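Local coordinates for pentatricopeptide repeat-containing protein 10, chloroplastic (Zea mays, PDB 4M59) that binds specific single-stranded RNA elements in chloroplast intergenic regions and blocks exonucleases there, thereby stabilising chloroplast mRNAs, at residues 42-46 against 55-59. The protein carries 4 engineered substitutions. Sequence-based numbering, arbitrary orientation.
Sequences LLKAL and ALALL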
loop_
_atom_site.group_PDB
_atom_site.type_symbol
_atom_site.label_atom_id
_atom_site.label_comp_id
_atom_site.label_asym_id
_atom_site.label_seq_id
_atom_site.Cartn_x
_atom_site.Cartn_y
_atom_site.Cartn_z
ATOM N N LEU A 42 -18.446 -43.393 8.504
ATOM C CA LEU A 42 -19.099 -42.106 8.702
ATOM C C LEU A 42 -18.169 -40.976 8.290
ATOM O O LEU A 42 -18.598 -39.990 7.693
ATOM C CB LEU A 42 -19.513 -41.938 10.163
ATOM C CG LEU A 42 -20.608 -42.870 10.677
ATOM C CD1 LEU A 42 -21.065 -42.442 12.064
ATOM C CD2 LEU A 42 -21.779 -42.898 9.709
ATOM N N LEU A 43 -16.890 -41.131 8.619
ATOM C CA LEU A 43 -15.886 -40.130 8.288
ATOM C C LEU A 43 -15.786 -39.927 6.779
ATOM O O LEU A 43 -15.785 -38.796 6.294
ATOM C CB LEU A 43 -14.526 -40.529 8.858
ATOM C CG LEU A 43 -14.459 -40.711 10.376
ATOM C CD1 LEU A 43 -13.034 -40.517 10.869
ATOM C CD2 LEU A 43 -15.407 -39.750 11.076
ATOM N N LYS A 44 -15.687 -41.039 6.060
ATOM C CA LYS A 44 -15.580 -41.014 4.608
ATOM C C LYS A 44 -16.800 -40.344 3.999
ATOM O O LYS A 44 -16.692 -39.639 2.994
ATOM C CB LYS A 44 -15.427 -42.431 4.056
ATOM C CG LYS A 44 -15.203 -42.495 2.554
ATOM C CD LYS A 44 -14.216 -43.592 2.186
ATOM C CE LYS A 44 -14.301 -43.939 0.711
ATOM N NZ LYS A 44 -13.069 -44.620 0.228
ATOM N N ALA A 45 -17.961 -40.562 4.607
ATOM C CA ALA A 45 -19.177 -39.941 4.118
ATOM C C ALA A 45 -19.227 -38.460 4.419
ATOM O O ALA A 45 -19.670 -37.672 3.596
ATOM C CB ALA A 45 -20.392 -40.625 4.698
ATOM N N LEU A 46 -18.788 -38.074 5.605
ATOM C CA LEU A 46 -18.860 -36.678 5.981
ATOM C C LEU A 46 -17.947 -35.831 5.113
ATOM O O LEU A 46 -18.216 -34.663 4.894
ATOM C CB LEU A 46 -18.512 -36.508 7.449
ATOM C CG LEU A 46 -19.511 -37.122 8.428
ATOM C CD1 LEU A 46 -18.891 -37.317 9.786
ATOM C CD2 LEU A 46 -20.715 -36.242 8.552
ATOM N N ALA A 55 -16.353 -34.293 10.636
ATOM C CA ALA A 55 -15.660 -35.558 10.714
ATOM C C ALA A 55 -14.601 -35.504 11.786
ATOM O O ALA A 55 -14.156 -36.522 12.285
ATOM C CB ALA A 55 -15.047 -35.886 9.399
ATOM N N LEU A 56 -14.201 -34.300 12.143
ATOM C CA LEU A 56 -13.219 -34.114 13.185
ATOM C C LEU A 56 -13.886 -34.224 14.536
ATOM O O LEU A 56 -13.375 -34.860 15.437
ATOM C CB LEU A 56 -12.587 -32.741 13.045
ATOM C CG LEU A 56 -11.093 -32.590 13.275
ATOM C CD1 LEU A 56 -10.771 -31.142 13.387
ATOM C CD2 LEU A 56 -10.672 -33.287 14.520
ATOM N N ALA A 57 -15.035 -33.590 14.663
ATOM C CA ALA A 57 -15.730 -33.554 15.928
ATOM C C ALA A 57 -16.145 -34.939 16.360
ATOM O O ALA A 57 -16.185 -35.244 17.543
ATOM C CB ALA A 57 -16.930 -32.676 15.815
ATOM N N LEU A 58 -16.487 -35.778 15.385
ATOM C CA LEU A 58 -16.890 -37.148 15.666
ATOM C C LEU A 58 -15.677 -37.948 16.115
ATOM O O LEU A 58 -15.749 -38.730 17.060
ATOM C CB LEU A 58 -17.513 -37.787 14.424
ATOM C CG LEU A 58 -18.134 -39.173 14.600
ATOM C CD1 LEU A 58 -19.117 -39.177 15.759
ATOM C CD2 LEU A 58 -18.814 -39.616 13.317
ATOM N N LEU A 59 -14.563 -37.734 15.430
ATOM C CA LEU A 59 -13.316 -38.381 15.760
ATOM C C LEU A 59 -12.990 -38.145 17.206
ATOM O O LEU A 59 -12.682 -39.058 17.949
ATOM C CB LEU A 59 -12.219 -37.778 14.913
ATOM C CG LEU A 59 -11.302 -38.716 14.156
ATOM C CD1 LEU A 59 -10.015 -38.011 13.969
ATOM C CD2 LEU A 59 -11.091 -39.998 14.890
#
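Leu42, Leu43 and Leu46 of helix 39-47 pack against Ala55, Leu58 and Leu59 of helix 52-65, forming an antiparallel helical hairpin near the N-terminal end of this superhelical, all-helical PPR protein. The two short segments run at 161° to each other, with axes 9.7 Å apart; the side chains that meet are all apolar, and no hydrogen bond crosses between the segments. Alanine suits position 55, whose CA is the one paired most closely across the contact, with that of Leu43: with one methyl for a side chain it lets Leu46 lie directly against the backbone, Leu46 CD1 being 3.8 Å from Ala55 CA, while the two CB atoms also meet. Leu43 meets the same residue at its carbonyl oxygen, CD2 lying 3.7 Å from Ala55 O, a van der Waals approach. Branched leucine gives Leu43 two separate uses, since its other methyl, CD1, reaches CG of Leu59, the two side chains crossing at about a right angle.

Leu58 supplies the common meeting point. Its CG stands anti to the backbone N (chi1 -173°), and CD2 is the methyl sent across to Leu42, Leu43 and Leu46. Those three leucines hold CG beside their own backbone N, anti to the carbonyl carbon, and their methyls gather round this one. Neighbouring helices add apolar contacts: Val12 of helix 8-16 touches Leu42 and Leu46, Leu27 of helix 23-29 touches Leu58, and Val76 of helix 70-82 meets both Leu43 and Leu59. Leu42 crosses Leu58 roughly perpendicularly, and Leu58 CD2 lies 3.8 Å from Leu42 CD1 and 4.0 Å from Leu42 CB.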